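Fluoroacetyl-CoA thioesterase (Streptomyces cattleya, PDB 3KUV) hydrolyses fluoroacetyl-CoA to fluoroacetate and CoA before it can react with citrate synthase, conferring fluoroacetate resistance, and works as a homodimer. Local coordinates at residues G47-A52 against W102-H107; A52-M57 against E65-T70. The protein carries 1 engineered substitution. All coordinates share one frame; numbering follows the deposited sequence. Where two conformers were deposited one is given.

Contact 1. Residues G47-A52 against W102-H107; sequences GLMEWA and WRVSAH. With ACT (acetate ion), chain I.
Met49 reaches from the central helix of the hot dog fold onto Val104 and Ala106, two residues of strand 99-107 in the antiparallel sheet that wraps this helix. Near the contact the helix and strand axes pass 9.6 Å apart at 123°, so one long side chain must bridge most of the gap. It does so with CG anti to the carbonyl carbon (chi1 -74°) and the chain extended beyond CG, which carries the sulfur and the methyl straight out to the strand. There the thioether lies obliquely across Val104: SD is 3.9 Å from Val104 CG2, and CE is 4.1 Å from the same methyl. CE also meets Ala106 CB at 4.1 Å, so the methyl sits against two residues whose CB atoms both point toward the helix. The side chains that meet are apolar and buried; Met49 CE nears only Ser105's backbone. The next residue along the helix, catalytic Glu50, points away from the strand, salt-bridged through OE1 to Arg120. On the strand's other face Arg103 turns outward to an acetate probably left from crystallisation; its NE donates to acetate O at 3.0 Å, while the bond from Arg103 NH2 to that oxygen is weak, at 3.1 Å.

Contact 2. Residues A52-M57 against E65-T70; sequences ACVRAM and EGSLGT. With ACT (acetate ion), chain C.
Met57 and Ser67 make the close part of this meeting between helix residues 52-57 and strand residues 65-70. The methionine chain bends at chi3 (80°), which swings its methyl onto the serine: Met57 CE lies 3.6 Å from Ser67 CB, and Met57 SD is 3.8 Å from Ser67 OG. Ser67 is buried, and its hydroxyl is placed between the backbone N and the carbonyl carbon (chi1 67°), where it is hydrogen-bonded to Arg120 NE, a partner on the neighbouring strand 112-124. Thus a substrate-binding arginine is held by a residue that the helix packs against. Val54 adds a looser touch, with CG2 4.0 Å from Ser67 OG, and is itself partly exposed, packing also on Phe33 of the second subunit. Beyond Ser67 the strand leaves residues 52-57 and runs on past an earlier turn of the helix; Leu68 points to the other side and packs on Phe36 of the second subunit. At partly exposed Gly69 the backbone N donates to an acetate oxygen at 3.2 Å, and the acetate is also hydrogen-bonded to Ser42 OG of the second subunit, the engineered residue at an active-site position. A substrate site built between two subunits, beside the central helix, is characteristic of hot dog thioesterases.

Contact 1 and contact 2 lie 11 Å apart, centre to centre, along helix 42-57, and they share Ala52. Both join this helix to the same antiparallel sheet, but at different strands: 99-107 is its middle strand, whereas 65-75 is an outermost one within the chain, with 112-124 between them. Along the sequence the pair 52-57 and 65-70 is nested inside the loop closed by 47-52 and 102-107. The two contacts also touch directly, Trp102 CD2 lying 3.6 Å from Cys53 SG. Successive turns of the helix thus pack on different strands of one sheet, and catalytic Glu50 sits close to substrate-binding Gly69, with OE1 3.5 Å from Gly69 N, in a site completed by the second subunit.

Contact 1. Residues G47-A52 against W102-H107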
ATOM      1  N   GLY B  47      -1.893   2.258   3.457  1.00  9.05           N
ATOM      2  CA  GLY B  47      -2.695   3.482   3.657  1.00  9.18           C
ATOM      3  C   GLY B  47      -2.843   3.788   5.157  1.00  8.87           C
ATOM      4  O   GLY B  47      -2.983   4.965   5.541  1.00 10.07           O
ATOM      5  N   LEU B  48      -2.954   2.757   6.000  1.00  9.52           N
ATOM      6  CA  LEU B  48      -3.118   2.988   7.438  1.00  8.03           C
ATOM      7  C   LEU B  48      -1.844   3.558   8.043  1.00  9.28           C
ATOM      8  O   LEU B  48      -1.940   4.413   8.960  1.00  9.11           O
ATOM      9  CB  LEU B  48      -3.415   1.610   8.116  1.00 11.84           C
ATOM     10  CG  LEU B  48      -3.811   1.716   9.629  1.00 10.65           C
ATOM     11  CD1 LEU B  48      -5.210   2.401   9.795  1.00 14.48           C
ATOM     12  CD2 LEU B  48      -3.874   0.293  10.184  1.00 11.62           C
ATOM     13  N   MET B  49      -0.691   3.071   7.571  1.00  8.45           N
ATOM     14  CA  MET B  49       0.594   3.683   8.052  1.00 10.52           C
ATOM     15  C   MET B  49       0.684   5.151   7.611  1.00 11.01           C
ATOM     16  O   MET B  49       1.074   6.034   8.380  1.00 10.24           O
ATOM     17  CB  MET B  49       1.763   2.891   7.410  1.00  8.67           C
ATOM     18  CG  MET B  49       1.823   1.559   8.139  1.00 10.70           C
ATOM     19  SD  MET B  49       3.077   0.488   7.373  1.00 12.95           S
ATOM     20  CE  MET B  49       3.398  -0.727   8.752  1.00 12.72           C
ATOM     21  N   GLU B  50       0.276   5.463   6.387  1.00 10.18           N
ATOM     22  CA  GLU B  50       0.224   6.856   5.958  1.00  9.27           C
ATOM     23  C   GLU B  50      -0.682   7.644   6.891  1.00 10.66           C
ATOM     24  O   GLU B  50      -0.346   8.752   7.295  1.00 11.38           O
ATOM     25  CB  GLU B  50      -0.300   7.030   4.509  1.00 11.12           C
ATOM     26  CG  GLU B  50       0.663   6.427   3.485  1.00 14.21           C
ATOM     27  CD  GLU B  50       0.336   7.015   2.101  1.00 17.09           C
ATOM     28  OE1 GLU B  50       0.513   8.237   1.831  1.00 15.53           O
ATOM     29  OE2 GLU B  50      -0.138   6.248   1.185  1.00 22.10           O
ATOM     30  N   TRP B  51      -1.881   7.126   7.134  1.00 10.12           N
ATOM     31  CA  TRP B  51      -2.853   7.825   7.974  1.00 10.28           C
ATOM     32  C   TRP B  51      -2.264   8.134   9.353  1.00  9.83           C
ATOM     33  O   TRP B  51      -2.463   9.267   9.858  1.00 10.52           O
ATOM     34  CB  TRP B  51      -4.095   6.916   8.050  1.00 11.54           C
ATOM     35  CG  TRP B  51      -5.367   7.541   8.688  1.00 10.43           C
ATOM     36  CD1 TRP B  51      -5.509   8.813   9.262  1.00 13.50           C
ATOM     37  CD2 TRP B  51      -6.575   6.822   8.942  1.00 12.31           C
ATOM     38  NE1 TRP B  51      -6.827   8.924   9.795  1.00 13.05           N
ATOM     39  CE2 TRP B  51      -7.464   7.708   9.650  1.00 12.72           C
ATOM     40  CE3 TRP B  51      -6.983   5.486   8.685  1.00 15.03           C
ATOM     41  CZ2 TRP B  51      -8.737   7.284  10.067  1.00 15.58           C
ATOM     42  CZ3 TRP B  51      -8.265   5.057   9.117  1.00 16.91           C
ATOM     43  CH2 TRP B  51      -9.128   6.005   9.800  1.00 18.34           C
ATOM     44  N   ALA B  52      -1.643   7.168   9.993  1.00  9.43           N
ATOM     45  CA  ALA B  52      -0.978   7.418  11.266  1.00  9.73           C
ATOM     46  C   ALA B  52      -0.023   8.597  11.149  1.00 11.83           C
ATOM     47  O   ALA B  52      -0.045   9.448  12.041  1.00 11.69           O
ATOM     48  CB  ALA B  52      -0.231   6.176  11.736  1.00  9.92           C
ATOM     49  N   TRP B 102       9.987   8.578   8.722  1.00 12.01           N
ATOM     50  CA  TRP B 102       9.416   7.902   9.852  1.00 11.98           C
ATOM     51  C   TRP B 102       9.887   6.427   9.899  1.00  9.68           C
ATOM     52  O   TRP B 102      10.160   5.850   8.813  1.00 11.32           O
ATOM     53  CB  TRP B 102       7.899   7.863   9.646  1.00 15.44           C
ATOM     54  CG  TRP B 102       7.246   9.256   9.402  1.00 18.57           C
ATOM     55  CD1 TRP B 102       7.072   9.928   8.212  1.00 19.16           C
ATOM     56  CD2 TRP B 102       6.631   9.963  10.366  1.00 14.88           C
ATOM     57  NE1 TRP B 102       6.455  11.108   8.421  1.00 15.22           N
ATOM     58  CE2 TRP B 102       6.192  11.176   9.791  1.00 21.41           C
ATOM     59  CE3 TRP B 102       6.482   9.739  11.778  1.00 16.55           C
ATOM     60  CZ2 TRP B 102       5.486  12.085  10.518  1.00 13.59           C
ATOM     61  CZ3 TRP B 102       5.881  10.639  12.476  1.00 14.16           C
ATOM     62  CH2 TRP B 102       5.368  11.844  11.869  1.00 24.19           C
ATOM     63  N   ARG B 103       9.983   5.834  11.091  1.00 10.61           N
ATOM     64  CA  ARG B 103      10.024   4.416  11.293  1.00  8.93           C
ATOM     65  C   ARG B 103       8.609   4.011  11.666  1.00 11.62           C
ATOM     66  O   ARG B 103       7.975   4.650  12.587  1.00 12.65           O
ATOM     67  CB  ARG B 103      11.053   4.056  12.411  1.00 11.77           C
ATOM     68  CG  ARG B 103      11.374   2.635  12.489  1.00 21.23           C
ATOM     69  CD  ARG B 103      12.398   2.180  13.590  1.00 28.42           C
ATOM     70  NE  ARG B 103      12.558   0.725  13.392  0.50 27.33           N
ATOM     71  CZ  ARG B 103      11.751  -0.251  13.844  0.50 27.85           C
ATOM     72  NH1 ARG B 103      10.669  -0.001  14.578  0.50 28.04           N
ATOM     73  NH2 ARG B 103      12.051  -1.521  13.547  0.50 26.10           N
ATOM     74  N   VAL B 104       8.071   2.976  11.026  1.00 10.35           N
ATOM     75  CA  VAL B 104       6.695   2.523  11.287  1.00 10.39           C
ATOM     76  C   VAL B 104       6.672   1.048  11.653  1.00 10.38           C
ATOM     77  O   VAL B 104       7.512   0.244  11.204  1.00 11.30           O
ATOM     78  CB  VAL B 104       5.772   2.792  10.110  1.00 10.97           C
ATOM     79  CG1 VAL B 104       5.579   4.322   9.965  1.00 12.66           C
ATOM     80  CG2 VAL B 104       6.255   2.246   8.736  1.00 12.89           C
ATOM     81  N   SER B 105       5.716   0.668  12.494  1.00 11.73           N
ATOM     82  CA  SER B 105       5.507  -0.767  12.753  1.00 11.99           C
ATOM     83  C   SER B 105       4.068  -0.968  13.110  1.00 12.91           C
ATOM     84  O   SER B 105       3.337   0.020  13.426  1.00 13.19           O
ATOM     85  CB  SER B 105       6.395  -1.294  13.821  1.00 14.64           C
ATOM     86  OG  SER B 105       6.140  -0.647  15.059  1.00 20.55           O
ATOM     87  N   ALA B 106       3.611  -2.191  13.003  1.00 10.89           N
ATOM     88  CA  ALA B 106       2.167  -2.467  13.244  1.00 10.78           C
ATOM     89  C   ALA B 106       2.016  -3.854  13.892  1.00 10.28           C
ATOM     90  O   ALA B 106       2.861  -4.759  13.697  1.00 10.62           O
ATOM     91  CB  ALA B 106       1.338  -2.357  11.958  1.00 12.67           C
ATOM     92  N   HIS B 107       1.060  -3.970  14.811  0.50  3.54           N
ATOM     93  CA  HIS B 107       0.756  -5.226  15.465  0.50  5.52           C
ATOM     94  C   HIS B 107      -0.747  -5.294  15.543  0.50  3.37           C
ATOM     95  O   HIS B 107      -1.453  -4.258  15.548  0.50  2.79           O
ATOM     96  CB  HIS B 107       1.516  -5.151  16.765  0.50  7.38           C
ATOM     97  CG  HIS B 107       0.751  -4.700  17.914  0.65 15.58           C
ATOM     98  ND1 HIS B 107       1.140  -3.627  18.674  0.65 18.48           N
ATOM     99  CD2 HIS B 107      -0.431  -5.127  18.431  0.65 12.32           C
ATOM    100  CE1 HIS B 107       0.235  -3.403  19.608  0.65 16.50           C
ATOM    101  NE2 HIS B 107      -0.750  -4.290  19.483  0.65 12.39           N
TER
HETATM  102  C   ACT I 143      15.707  -1.400  12.219  1.00 38.92           C
HETATM  103  O   ACT I 143      15.097  -0.818  13.194  1.00 38.06           O
HETATM  104  OXT ACT I 143      16.942  -1.175  12.203  1.00 39.53           O
HETATM  105  CH3 ACT I 143      15.082  -2.309  11.164  1.00 38.36           C

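Contact 2. Residues A52-M57 against E65-T70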
ATOM      1  N   ALA B  52      -1.643   7.168   9.993  1.00  9.43           N
ATOM      2  CA  ALA B  52      -0.978   7.418  11.266  1.00  9.73           C
ATOM      3  C   ALA B  52      -0.023   8.597  11.149  1.00 11.83           C
ATOM      4  O   ALA B  52      -0.045   9.448  12.041  1.00 11.69           O
ATOM      5  CB  ALA B  52      -0.231   6.176  11.736  1.00  9.92           C
ATOM      6  N   CYS B  53       0.877   8.591  10.147  1.00 10.90           N
ATOM      7  CA  CYS B  53       1.859   9.679  10.023  1.00 10.28           C
ATOM      8  C   CYS B  53       1.179  11.021   9.716  1.00 11.15           C
ATOM      9  O   CYS B  53       1.619  12.056  10.273  1.00 11.70           O
ATOM     10  CB  CYS B  53       2.939   9.321   9.000  1.00 10.36           C
ATOM     11  SG  CYS B  53       3.862   7.865   9.393  1.00 11.42           S
ATOM     12  N   VAL B  54       0.105  11.020   8.892  1.00  9.12           N
ATOM     13  CA  VAL B  54      -0.652  12.254   8.684  1.00 10.46           C
ATOM     14  C   VAL B  54      -1.210  12.855   9.975  1.00  9.63           C
ATOM     15  O   VAL B  54      -1.148  14.073  10.228  1.00 11.61           O
ATOM     16  CB  VAL B  54      -1.791  12.001   7.597  1.00 12.58           C
ATOM     17  CG1 VAL B  54      -2.840  13.082   7.573  1.00 13.55           C
ATOM     18  CG2 VAL B  54      -1.161  11.720   6.171  1.00 11.58           C
ATOM     19  N   ARG B  55      -1.777  11.996  10.831  1.00 11.90           N
ATOM     20  CA  ARG B  55      -2.314  12.515  12.146  1.00 10.62           C
ATOM     21  C   ARG B  55      -1.172  13.084  13.005  1.00 12.24           C
ATOM     22  O   ARG B  55      -1.380  14.169  13.612  1.00 12.48           O
ATOM     23  CB  ARG B  55      -3.052  11.353  12.889  1.00 11.09           C
ATOM     24  CG  ARG B  55      -4.385  10.992  12.200  1.00 10.84           C
ATOM     25  CD  ARG B  55      -5.080   9.904  13.061  1.00 15.14           C
ATOM     26  NE  ARG B  55      -5.361  10.379  14.429  1.00 12.34           N
ATOM     27  CZ  ARG B  55      -5.644   9.581  15.486  1.00 17.87           C
ATOM     28  NH1 ARG B  55      -5.606   8.209  15.440  1.00 20.66           N
ATOM     29  NH2 ARG B  55      -6.010  10.105  16.659  1.00 19.59           N
ATOM     30  N   ALA B  56      -0.019  12.408  13.007  1.00 13.39           N
ATOM     31  CA  ALA B  56       1.135  12.822  13.854  1.00 13.60           C
ATOM     32  C   ALA B  56       1.612  14.228  13.367  1.00 16.92           C
ATOM     33  O   ALA B  56       1.983  15.074  14.198  1.00 16.58           O
ATOM     34  CB  ALA B  56       2.158  11.864  13.762  1.00 15.07           C
ATOM     35  N   MET B  57       1.627  14.443  12.063  1.00 15.02           N
ATOM     36  CA  MET B  57       2.137  15.697  11.458  1.00 16.02           C
ATOM     37  C   MET B  57       1.229  16.847  11.506  1.00 15.81           C
ATOM     38  O   MET B  57       1.641  18.039  11.243  1.00 16.20           O
ATOM     39  CB  MET B  57       2.176  15.399   9.936  1.00 19.37           C
ATOM     40  CG  MET B  57       3.397  14.882   9.606  1.00 17.85           C
ATOM     41  SD  MET B  57       3.283  14.482   7.733  1.00 17.97           S
ATOM     42  CE  MET B  57       3.557  16.082   7.026  1.00 16.47           C
ATOM     43  N   GLU B  65      -1.848  23.531   4.037  1.00 16.94           N
ATOM     44  CA  GLU B  65      -0.862  22.472   3.671  1.00 15.26           C
ATOM     45  C   GLU B  65      -1.440  21.134   3.959  1.00 16.28           C
ATOM     46  O   GLU B  65      -2.304  20.963   4.829  1.00 17.49           O
ATOM     47  CB  GLU B  65       0.408  22.654   4.487  1.00 13.66           C
ATOM     48  CG  GLU B  65       1.292  23.819   3.960  1.00 15.16           C
ATOM     49  CD  GLU B  65       2.545  24.095   4.739  1.00 17.47           C
ATOM     50  OE1 GLU B  65       2.765  23.679   5.960  1.00 17.80           O
ATOM     51  OE2 GLU B  65       3.448  24.719   4.093  1.00 21.98           O
ATOM     52  N   GLY B  66      -0.854  20.100   3.285  1.00 12.94           N
ATOM     53  CA  GLY B  66      -1.064  18.716   3.624  1.00 12.54           C
ATOM     54  C   GLY B  66       0.209  17.998   3.166  1.00 10.96           C
ATOM     55  O   GLY B  66       1.261  18.578   3.261  1.00 11.60           O
ATOM     56  N   SER B  67       0.104  16.695   2.881  1.00 11.05           N
ATOM     57  CA  SER B  67       1.319  15.938   2.517  1.00 11.00           C
ATOM     58  C   SER B  67       0.982  14.778   1.617  1.00 10.63           C
ATOM     59  O   SER B  67      -0.186  14.322   1.529  1.00 12.06           O
ATOM     60  CB  SER B  67       2.097  15.464   3.804  1.00 11.59           C
ATOM     61  OG  SER B  67       1.250  14.484   4.484  1.00 12.22           O
ATOM     62  N   LEU B  68       2.031  14.250   0.993  1.00 10.58           N
ATOM     63  CA  LEU B  68       1.948  13.067   0.153  1.00 12.36           C
ATOM     64  C   LEU B  68       2.966  12.048   0.646  1.00  9.87           C
ATOM     65  O   LEU B  68       4.019  12.421   1.194  1.00 11.17           O
ATOM     66  CB  LEU B  68       2.369  13.404  -1.287  1.00 13.42           C
ATOM     67  CG  LEU B  68       1.465  14.370  -2.046  1.00 17.31           C
ATOM     68  CD1 LEU B  68       2.199  14.856  -3.311  1.00 22.27           C
ATOM     69  CD2 LEU B  68       0.047  13.790  -2.339  1.00 20.45           C
ATOM     70  N   GLY B  69       2.626  10.778   0.570  1.00 10.61           N
ATOM     71  CA  GLY B  69       3.635   9.732   0.771  1.00  9.95           C
ATOM     72  C   GLY B  69       4.561   9.591  -0.407  1.00 12.18           C
ATOM     73  O   GLY B  69       4.045   9.526  -1.579  1.00 13.62           O
ATOM     74  N   THR B  70       5.874   9.652  -0.181  1.00  9.40           N
ATOM     75  CA  THR B  70       6.838   9.570  -1.288  1.00  8.48           C
ATOM     76  C   THR B  70       7.615   8.263  -1.312  1.00  8.25           C
ATOM     77  O   THR B  70       8.213   7.923  -2.337  1.00  8.30           O
ATOM     78  CB  THR B  70       7.841  10.704  -1.297  1.00  8.88           C
ATOM     79  OG1 THR B  70       8.505  10.714  -0.020  1.00 12.89           O
ATOM     80  CG2 THR B  70       7.081  12.077  -1.416  1.00 14.26           C
TER
HETATM   81  C   ACT C 140      -0.817   8.951  -1.491  1.00 31.31           C
HETATM   82  O   ACT C 140       0.386   9.046  -0.887  1.00 31.38           O
HETATM   83  OXT ACT C 140      -1.697   8.094  -1.061  1.00 26.03           O
HETATM   84  CH3 ACT C 140      -1.137   9.875  -2.644  1.00 33.05           C